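Local coordinates for protein transcriptional regulator, MerR-family (Cupriavidus metallidurans CH34, PDB 5GPE) that binds lead(II) and probably acts as a DNA-binding transcription factor that responds to that metal, at residues I4-L7 and G8-D12; L106-L109 and R110-C113; T60-E63 and I64-L67; Y40-V43 and H44-L48. All blocks are in the same frame, centred on the assembly; numbering follows the deposited sequence.

Interaction 1: I4-L7 and G8-D12; sequences IGEL and GKKAD
With CG of Glu6 anti to the backbone N (chi1 -172°) and the rest of the chain extended, the carboxylate is carried out to the flank of Lys10, whose own chain runs extended beyond CG beside it, pointing the same way. Their ends meet in a salt bridge one helical turn apart, Glu6 OE2 to Lys10 NZ at 3.3 Å, a length at which the hydrogen bond within it is weak. Under this pair the backbone is regular: Lys10 N donates to Glu6 O at 3.0 Å, and Gly8 N to Ile4 O at 2.8 Å. The last turn is closed by Ala11 N giving to Leu7 O at 2.9 Å. Asp12 is the first residue to leave helical phi/psi; its positive phi and the bond from its N back to Lys9 O, 3.2 Å, belong to a Schellman motif. This is the first helix of the MerR-type helix-turn-helix domain, and it is amphipathic. Ile4 and Leu7 reach Val18 of helix 15-23, while Leu7 and Ala11 rest on helix 42-56. Because Glu6 and Lys10 are both exposed, solvent would probably screen much of their attraction, leaving a modest i to i+4 link along the helix surface.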
loop_
_atom_site.group_PDB
_atom_site.type_symbol
_atom_site.label_atom_id
_atom_site.label_comp_id
_atom_site.label_asym_id
_atom_site.label_seq_id
_atom_site.Cartn_x
_atom_site.Cartn_y
_atom_site.Cartn_z
ATOM N N ILE B 4 22.401 -20.390 7.574
ATOM C CA ILE B 4 21.326 -19.411 7.396
ATOM C C ILE B 4 20.487 -19.196 8.672
ATOM O O ILE B 4 20.108 -18.062 8.978
ATOM C CB ILE B 4 20.439 -19.767 6.172
ATOM C CG1 ILE B 4 19.517 -18.595 5.820
ATOM C CG2 ILE B 4 19.622 -21.045 6.404
ATOM C CD1 ILE B 4 18.972 -18.660 4.412
ATOM N N GLY B 5 20.203 -20.276 9.404
ATOM C CA GLY B 5 19.471 -20.202 10.681
ATOM C C GLY B 5 20.135 -19.285 11.708
ATOM O O GLY B 5 19.473 -18.479 12.363
ATOM N N GLU B 6 21.450 -19.390 11.813
ATOM C CA GLU B 6 22.208 -18.561 12.748
ATOM C C GLU B 6 22.268 -17.115 12.258
ATOM O O GLU B 6 22.198 -16.189 13.065
ATOM C CB GLU B 6 23.626 -19.105 12.950
ATOM C CG GLU B 6 24.381 -18.388 14.065
ATOM C CD GLU B 6 25.839 -18.806 14.227
ATOM O OE1 GLU B 6 26.232 -19.863 13.708
ATOM O OE2 GLU B 6 26.602 -18.074 14.901
ATOM N N LEU B 7 22.438 -16.937 10.952
ATOM C CA LEU B 7 22.405 -15.609 10.335
ATOM C C LEU B 7 21.078 -14.905 10.635
ATOM O O LEU B 7 21.069 -13.758 11.058
ATOM C CB LEU B 7 22.614 -15.708 8.817
ATOM C CG LEU B 7 22.531 -14.401 8.022
ATOM C CD1 LEU B 7 23.649 -13.449 8.421
ATOM C CD2 LEU B 7 22.590 -14.691 6.534
ATOM N N GLY B 8 19.980 -15.621 10.434
ATOM C CA GLY B 8 18.637 -15.128 10.763
ATOM C C GLY B 8 18.445 -14.720 12.215
ATOM O O GLY B 8 17.913 -13.642 12.501
ATOM N N LYS B 9 18.897 -15.575 13.124
ATOM C CA LYS B 9 18.949 -15.279 14.563
ATOM C C LYS B 9 19.695 -13.972 14.859
ATOM O O LYS B 9 19.187 -13.099 15.557
ATOM C CB LYS B 9 19.633 -16.456 15.312
ATOM C CG LYS B 9 18.618 -17.471 15.865
ATOM C CD LYS B 9 18.606 -17.499 17.385
ATOM C CE LYS B 9 17.285 -18.090 17.930
ATOM N NZ LYS B 9 16.855 -19.411 17.360
ATOM N N LYS B 10 20.891 -13.844 14.299
ATOM C CA LYS B 10 21.732 -12.653 14.507
ATOM C C LYS B 10 21.159 -11.372 13.896
ATOM O O LYS B 10 21.348 -10.291 14.448
ATOM C CB LYS B 10 23.157 -12.893 13.999
ATOM C CG LYS B 10 24.045 -13.548 15.037
ATOM C CD LYS B 10 25.425 -13.827 14.488
ATOM C CE LYS B 10 26.425 -14.062 15.620
ATOM N NZ LYS B 10 27.560 -14.920 15.202
ATOM N N ALA B 11 20.471 -11.498 12.765
ATOM C CA ALA B 11 19.845 -10.351 12.110
ATOM C C ALA B 11 18.428 -10.061 12.625
ATOM O O ALA B 11 17.812 -9.080 12.214
ATOM C CB ALA B 11 19.822 -10.561 10.606
ATOM N N ASP B 12 17.924 -10.912 13.521
ATOM C CA ASP B 12 16.560 -10.822 14.046
ATOM C C ASP B 12 15.511 -10.869 12.909
ATOM O O ASP B 12 14.591 -10.056 12.846
ATOM C CB ASP B 12 16.395 -9.571 14.926
ATOM C CG ASP B 12 15.235 -9.685 15.916
ATOM O OD1 ASP B 12 14.738 -10.804 16.167
ATOM O OD2 ASP B 12 14.808 -8.644 16.449
#

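Interaction 2: L106-L109 and R110-C113; sequences LMDL and RRSC
Leu109 O is gripped twice by Ser112, by the hydroxyl and by the backbone amide of the same residue. Ser112 OG donates at 2.7 Å and lies in the carbonyl plane, whereas Ser112 N, at 3.0 Å, comes from above that plane, 57° out of it. The hydroxyl is turned back onto the carbonyl by a chi1 of 83°, which sets OG between the backbone N and the carbonyl carbon. Ser112 N also makes a weak bond to Asp108 O at 3.4 Å. This shared amide lies near the C-terminal end of the long helix 79-111, just ahead of Cys113, a ligand of the bound lead(II) ion together with Cys122; in MerR regulators this long helix pairs with its counterpart in the dimer. Arg110 NE makes a salt bridge to Asp86 OD1 of the second subunit, and Arg110 NH1 a weak bond to Cys113 O at 2.8 Å. On the outer surface Arg111, bent at chi3, lays one face of its guanidinium over Met107 O and the CA of Asp108. Its NH2 forms a salt bridge with Asp108 OD1 at 3.0 Å, the hydrogen bond weak and the carboxylate and guanidinium planes 75° apart.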
loop_
_atom_site.group_PDB
_atom_site.type_symbol
_atom_site.label_atom_id
_atom_site.label_comp_id
_atom_site.label_asym_id
_atom_site.label_seq_id
_atom_site.Cartn_x
_atom_site.Cartn_y
_atom_site.Cartn_z
ATOM N N LEU B 106 -14.694 11.077 3.665
ATOM C CA LEU B 106 -15.327 10.055 4.500
ATOM C C LEU B 106 -16.127 10.668 5.652
ATOM O O LEU B 106 -17.179 10.159 6.001
ATOM C CB LEU B 106 -14.281 9.071 5.035
ATOM C CG LEU B 106 -13.624 8.163 3.996
ATOM C CD1 LEU B 106 -12.443 7.411 4.606
ATOM C CD2 LEU B 106 -14.599 7.159 3.412
ATOM N N MET B 107 -15.634 11.767 6.220
ATOM C CA MET B 107 -16.388 12.502 7.251
ATOM C C MET B 107 -17.727 13.023 6.705
ATOM O O MET B 107 -18.762 12.947 7.367
ATOM C CB MET B 107 -15.553 13.658 7.810
ATOM C CG MET B 107 -14.394 13.179 8.694
ATOM S SD MET B 107 -13.220 14.499 9.094
ATOM C CE MET B 107 -14.230 15.456 10.238
ATOM N N ASP B 108 -17.697 13.542 5.487
ATOM C CA ASP B 108 -18.923 13.995 4.822
ATOM C C ASP B 108 -19.898 12.818 4.605
ATOM O O ASP B 108 -21.101 12.928 4.857
ATOM C CB ASP B 108 -18.585 14.673 3.495
ATOM C CG ASP B 108 -19.768 15.433 2.915
ATOM O OD1 ASP B 108 -20.083 16.534 3.417
ATOM O OD2 ASP B 108 -20.377 14.926 1.964
ATOM N N LEU B 109 -19.364 11.686 4.157
ATOM C CA LEU B 109 -20.159 10.471 3.974
ATOM C C LEU B 109 -20.836 10.074 5.289
ATOM O O LEU B 109 -22.044 9.861 5.326
ATOM C CB LEU B 109 -19.291 9.326 3.431
ATOM C CG LEU B 109 -20.021 8.043 3.005
ATOM C CD1 LEU B 109 -20.995 8.308 1.852
ATOM C CD2 LEU B 109 -19.020 6.959 2.628
ATOM N N ARG B 110 -20.050 10.014 6.370
ATOM C CA ARG B 110 -20.578 9.639 7.680
ATOM C C ARG B 110 -21.715 10.555 8.157
ATOM O O ARG B 110 -22.675 10.071 8.772
ATOM C CB ARG B 110 -19.449 9.621 8.719
ATOM C CG ARG B 110 -19.862 9.268 10.142
ATOM C CD ARG B 110 -20.466 7.877 10.252
ATOM N NE ARG B 110 -20.978 7.610 11.600
ATOM C CZ ARG B 110 -22.165 7.986 12.068
ATOM N NH1 ARG B 110 -23.036 8.664 11.320
ATOM N NH2 ARG B 110 -22.498 7.667 13.302
ATOM N N ARG B 111 -21.572 11.858 7.904
ATOM C CA ARG B 111 -22.576 12.876 8.288
ATOM C C ARG B 111 -23.932 12.676 7.599
ATOM O O ARG B 111 -24.929 13.189 8.078
ATOM C CB ARG B 111 -22.083 14.312 7.996
ATOM C CG ARG B 111 -21.124 14.902 9.027
ATOM C CD ARG B 111 -20.960 16.417 8.866
ATOM N NE ARG B 111 -20.416 16.827 7.558
ATOM C CZ ARG B 111 -19.112 16.883 7.220
ATOM N NH1 ARG B 111 -18.140 16.543 8.072
ATOM N NH2 ARG B 111 -18.769 17.277 5.992
ATOM N N SER B 112 -23.956 11.921 6.500
ATOM C CA SER B 112 -25.170 11.680 5.726
ATOM C C SER B 112 -26.148 10.691 6.435
ATOM O O SER B 112 -27.277 10.570 6.026
ATOM C CB SER B 112 -24.820 11.162 4.304
ATOM O OG SER B 112 -24.593 9.789 4.377
ATOM N N CYS B 113 -25.717 9.995 7.486
ATOM C CA CYS B 113 -26.623 9.108 8.233
ATOM C C CYS B 113 -26.526 9.427 9.728
ATOM O O CYS B 113 -25.447 9.545 10.245
ATOM C CB CYS B 113 -26.336 7.644 7.893
ATOM S SG CYS B 113 -27.731 6.498 8.186
#

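Interaction 3: T60-E63 and I64-L67; sequences TLDE and IRQL
Thr60 and Ile64 meet in the tightly packed part of this first turn of helix 61-71, a helix of the MerR-type helix-turn-helix region. Thr60 O accepts from Ile64 N at 3.0 Å, nearly along the C=O axis, and the same oxygen is brushed by CG1 of Ile64 at 3.3 Å. That branch stands beside its own backbone N (chi1 -68°), which folds it back over the carbonyl. Thr60 is the N-cap, and with Glu63 it forms a capping box: Glu63 N donates to Thr60 OG1 at 3.2 Å, and Thr60 N returns a bond to Glu63 OE1 at 2.9 Å, meeting the oxygen on its anti side. The two bonds are almost straight, each at 172°, and they close the box at the start of the helix, using the amides of Thr60 and Glu63. Glu63 OE2 is hydrogen-bonded to ND1 of His88 on helix 79-111, so its two carboxylate oxygens serve different partners.

The other side, towards solvent, is held more loosely. Asp62 and Arg65 run side by side, pointing the same way, and join in a salt bridge from Arg65 NH2 to Asp62 OD1 at 3.1 Å. Arg65 NH2 comes from above the carboxylate plane, 51° out of it, and is the one guanidinium nitrogen bonded to Asp62. Arg65 NH1 has a second anionic partner in Glu24, which links this turn to the segment that follows helix 15-23.

Ile64 and Leu67 face Cys54 of helix 42-56, while Glu63 and Leu67 lean on Leu84 of helix 79-111, and Leu67 also packs on Leu125 of the second subunit.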
loop_
_atom_site.group_PDB
_atom_site.type_symbol
_atom_site.label_atom_id
_atom_site.label_comp_id
_atom_site.label_asym_id
_atom_site.label_seq_id
_atom_site.Cartn_x
_atom_site.Cartn_y
_atom_site.Cartn_z
ATOM N N THR B 60 11.266 0.781 -0.840
ATOM C CA THR B 60 10.913 -0.407 -1.602
ATOM C C THR B 60 12.167 -1.210 -1.928
ATOM O O THR B 60 13.296 -0.704 -1.838
ATOM C CB THR B 60 10.247 -0.045 -2.945
ATOM O OG1 THR B 60 11.242 0.493 -3.831
ATOM C CG2 THR B 60 9.095 0.960 -2.742
ATOM N N LEU B 61 11.959 -2.439 -2.371
ATOM C CA LEU B 61 13.066 -3.294 -2.825
ATOM C C LEU B 61 13.878 -2.679 -3.975
ATOM O O LEU B 61 15.084 -2.867 -4.046
ATOM C CB LEU B 61 12.554 -4.668 -3.249
ATOM C CG LEU B 61 12.548 -5.815 -2.210
ATOM C CD1 LEU B 61 12.270 -5.380 -0.784
ATOM C CD2 LEU B 61 11.542 -6.867 -2.643
ATOM N N ASP B 62 13.211 -1.941 -4.866
ATOM C CA ASP B 62 13.892 -1.238 -5.982
ATOM C C ASP B 62 14.816 -0.113 -5.500
ATOM O O ASP B 62 15.945 0.024 -5.978
ATOM C CB ASP B 62 12.870 -0.665 -6.977
ATOM C CG ASP B 62 12.090 -1.753 -7.696
ATOM O OD1 ASP B 62 12.723 -2.705 -8.198
ATOM O OD2 ASP B 62 10.848 -1.662 -7.749
ATOM N N GLU B 63 14.342 0.679 -4.543
ATOM C CA GLU B 63 15.180 1.719 -3.913
ATOM C C GLU B 63 16.369 1.119 -3.170
ATOM O O GLU B 63 17.478 1.644 -3.211
ATOM C CB GLU B 63 14.353 2.573 -2.952
ATOM C CG GLU B 63 13.314 3.460 -3.631
ATOM C CD GLU B 63 12.375 4.116 -2.629
ATOM O OE1 GLU B 63 11.560 3.405 -1.994
ATOM O OE2 GLU B 63 12.480 5.354 -2.437
ATOM N N ILE B 64 16.133 0.011 -2.489
ATOM C CA ILE B 64 17.185 -0.646 -1.707
ATOM C C ILE B 64 18.269 -1.219 -2.618
ATOM O O ILE B 64 19.446 -1.155 -2.303
ATOM C CB ILE B 64 16.594 -1.715 -0.760
ATOM C CG1 ILE B 64 15.778 -1.021 0.325
ATOM C CG2 ILE B 64 17.693 -2.563 -0.110
ATOM C CD1 ILE B 64 14.868 -1.936 1.123
ATOM N N ARG B 65 17.836 -1.768 -3.738
ATOM C CA ARG B 65 18.689 -2.318 -4.767
ATOM C C ARG B 65 19.617 -1.164 -5.251
ATOM O O ARG B 65 20.781 -1.314 -5.349
ATOM C CB ARG B 65 17.872 -2.945 -5.913
ATOM C CG ARG B 65 18.442 -4.238 -6.468
ATOM C CD ARG B 65 17.496 -5.248 -7.196
ATOM N NE ARG B 65 16.103 -4.884 -7.164
ATOM C CZ ARG B 65 15.099 -5.666 -6.823
ATOM N NH1 ARG B 65 15.290 -6.902 -6.530
ATOM N NH2 ARG B 65 13.895 -5.196 -6.774
ATOM N N GLN B 66 19.031 -0.021 -5.522
ATOM C CA GLN B 66 19.766 1.193 -5.951
ATOM C C GLN B 66 20.780 1.643 -4.901
ATOM O O GLN B 66 21.945 1.869 -5.228
ATOM C CB GLN B 66 18.831 2.403 -6.320
ATOM C CG GLN B 66 18.190 2.210 -7.683
ATOM C CD GLN B 66 17.373 3.410 -8.162
ATOM O OE1 GLN B 66 17.290 4.447 -7.497
ATOM N NE2 GLN B 66 16.801 3.279 -9.348
ATOM N N LEU B 67 20.352 1.697 -3.639
ATOM C CA LEU B 67 21.259 2.089 -2.548
ATOM C C LEU B 67 22.410 1.109 -2.358
ATOM O O LEU B 67 23.558 1.532 -2.176
ATOM C CB LEU B 67 20.507 2.244 -1.225
ATOM C CG LEU B 67 19.521 3.405 -1.160
ATOM C CD1 LEU B 67 18.710 3.284 0.107
ATOM C CD2 LEU B 67 20.230 4.740 -1.193
#

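Interaction 4: Y40-V43 and H44-L48; sequences YDEV and HLQRL
The edge of the Tyr40 ring is directed at the face of the His44 imidazole in a T-shaped stack, with centroids 5.1 Å apart and planes at 87°. Tyr40 CD2 makes the touch, 3.6 Å from His44 CD2, and Tyr40 CB adds a CH-pi contact over the same ring. His44 holds CG beside its backbone N (chi1 -61°), which swings the imidazole back towards the start of the helix. There ND1 is bonded to Asp41 OD1 at 3.3 Å, from above the carboxylate plane, while Val43 N reaches that oxygen from the opposite face at 3.1 Å. Asp41 is the N-cap of helix 42-56 and forms a capping box with His44, in which Asp41 N makes a weak bond of 3.3 Å to His44 ND1. Next to the cap, Glu42 links to Gln46, one turn on: Gln46 NE2 donates to Glu42 OE2 at 2.9 Å on its anti side, the amide and carboxylate planes 28° apart. Both rings are tied at their far ends, Tyr40 OH to Glu22 of helix 15-23 and His44 NE2 to the backbone oxygen of Glu29. Within the MerR-type DNA-binding domain, Tyr40 packs against Leu7 of helix 4-11, and Leu48 touches Val18 of helix 15-23.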
loop_
_atom_site.group_PDB
_atom_site.type_symbol
_atom_site.label_atom_id
_atom_site.label_comp_id
_atom_site.label_asym_id
_atom_site.label_seq_id
_atom_site.Cartn_x
_atom_site.Cartn_y
_atom_site.Cartn_z
ATOM N N TYR B 40 27.526 -18.355 5.479
ATOM C CA TYR B 40 27.473 -16.892 5.509
ATOM C C TYR B 40 28.405 -16.368 6.593
ATOM O O TYR B 40 28.813 -17.101 7.483
ATOM C CB TYR B 40 26.037 -16.417 5.768
ATOM C CG TYR B 40 25.016 -16.983 4.793
ATOM C CD1 TYR B 40 24.406 -18.217 5.024
ATOM C CD2 TYR B 40 24.655 -16.282 3.647
ATOM C CE1 TYR B 40 23.470 -18.737 4.143
ATOM C CE2 TYR B 40 23.719 -16.790 2.750
ATOM C CZ TYR B 40 23.129 -18.016 3.006
ATOM O OH TYR B 40 22.201 -18.526 2.137
ATOM N N ASP B 41 28.718 -15.084 6.524
ATOM C CA ASP B 41 29.618 -14.428 7.478
ATOM C C ASP B 41 29.149 -13.001 7.821
ATOM O O ASP B 41 28.016 -12.607 7.480
ATOM C CB ASP B 41 31.069 -14.478 6.949
ATOM C CG ASP B 41 31.294 -13.621 5.706
ATOM O OD1 ASP B 41 30.483 -12.722 5.399
ATOM O OD2 ASP B 41 32.310 -13.854 5.022
ATOM N N GLU B 42 30.027 -12.240 8.473
ATOM C CA GLU B 42 29.734 -10.890 8.978
ATOM C C GLU B 42 29.216 -9.915 7.908
ATOM O O GLU B 42 28.372 -9.060 8.201
ATOM C CB GLU B 42 30.986 -10.300 9.663
ATOM C CG GLU B 42 30.781 -8.965 10.394
ATOM C CD GLU B 42 29.845 -9.043 11.602
ATOM O OE1 GLU B 42 29.606 -10.154 12.137
ATOM O OE2 GLU B 42 29.342 -7.976 12.022
ATOM N N VAL B 43 29.722 -10.047 6.686
ATOM C CA VAL B 43 29.307 -9.189 5.562
ATOM C C VAL B 43 27.798 -9.330 5.294
ATOM O O VAL B 43 27.113 -8.339 5.043
ATOM C CB VAL B 43 30.115 -9.490 4.274
ATOM C CG1 VAL B 43 29.611 -8.663 3.097
ATOM C CG2 VAL B 43 31.601 -9.206 4.489
ATOM N N HIS B 44 27.304 -10.567 5.339
ATOM C CA HIS B 44 25.887 -10.861 5.107
ATOM C C HIS B 44 25.008 -10.326 6.222
ATOM O O HIS B 44 23.938 -9.777 5.954
ATOM C CB HIS B 44 25.640 -12.360 4.946
ATOM C CG HIS B 44 26.363 -12.963 3.782
ATOM N ND1 HIS B 44 27.666 -13.401 3.863
ATOM C CD2 HIS B 44 25.974 -13.180 2.502
ATOM C CE1 HIS B 44 28.050 -13.868 2.691
ATOM N NE2 HIS B 44 27.041 -13.745 1.848
ATOM N N LEU B 45 25.477 -10.454 7.459
ATOM C CA LEU B 45 24.785 -9.887 8.614
ATOM C C LEU B 45 24.642 -8.366 8.484
ATOM O O LEU B 45 23.545 -7.833 8.637
ATOM C CB LEU B 45 25.497 -10.246 9.929
ATOM C CG LEU B 45 24.908 -9.669 11.231
ATOM C CD1 LEU B 45 23.434 -10.027 11.403
ATOM C CD2 LEU B 45 25.711 -10.141 12.441
ATOM N N GLN B 46 25.741 -7.678 8.184
ATOM C CA GLN B 46 25.712 -6.221 8.036
ATOM C C GLN B 46 24.813 -5.780 6.876
ATOM O O GLN B 46 24.159 -4.739 6.939
ATOM C CB GLN B 46 27.124 -5.646 7.865
ATOM C CG GLN B 46 27.981 -5.718 9.130
ATOM C CD GLN B 46 27.262 -5.174 10.362
ATOM O OE1 GLN B 46 26.638 -4.105 10.312
ATOM N NE2 GLN B 46 27.305 -5.928 11.461
ATOM N N ARG B 47 24.722 -6.603 5.845
ATOM C CA ARG B 47 23.858 -6.348 4.718
ATOM C C ARG B 47 22.395 -6.442 5.150
ATOM O O ARG B 47 21.623 -5.603 4.866
ATOM C CB ARG B 47 24.132 -7.348 3.632
ATOM C CG ARG B 47 23.114 -7.372 2.538
ATOM C CD ARG B 47 23.191 -6.102 1.793
ATOM N NE ARG B 47 24.485 -5.812 1.229
ATOM C CZ ARG B 47 24.875 -6.141 0.018
ATOM N NH1 ARG B 47 24.119 -6.832 -0.767
ATOM N NH2 ARG B 47 26.049 -5.759 -0.396
ATOM N N LEU B 48 22.054 -7.472 5.874
ATOM C CA LEU B 48 20.694 -7.650 6.382
ATOM C C LEU B 48 20.254 -6.521 7.297
ATOM O O LEU B 48 19.114 -6.058 7.214
ATOM C CB LEU B 48 20.542 -8.988 7.106
ATOM C CG LEU B 48 20.499 -10.231 6.218
ATOM C CD1 LEU B 48 20.554 -11.487 7.069
ATOM C CD2 LEU B 48 19.246 -10.180 5.355
#

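Interactions 1, 3 and 4 belong to the MerR-type DNA-binding region, while interaction 2 lies at the far end of the long helix 79-111. Interactions 1 and 4 touch directly, their centres about 10 Å apart: Leu7 CD1 is 3.6 Å from Leu45 N, and Ala11 N is 3.6 Å from Leu45 CD1. Interaction 3, on the helix that follows 42-56, has its centre about 18 Å from that of interaction 4. Interaction 2 is about 52 Å from interaction 4, centre to centre, and the side chain of its Cys113 is about 3 Å from lead(II). The side chain of Leu67 lies about 8 Å from a bound lead(II) ion and packs on Val81, so lead probably lies near the start of helix 79-111 as well.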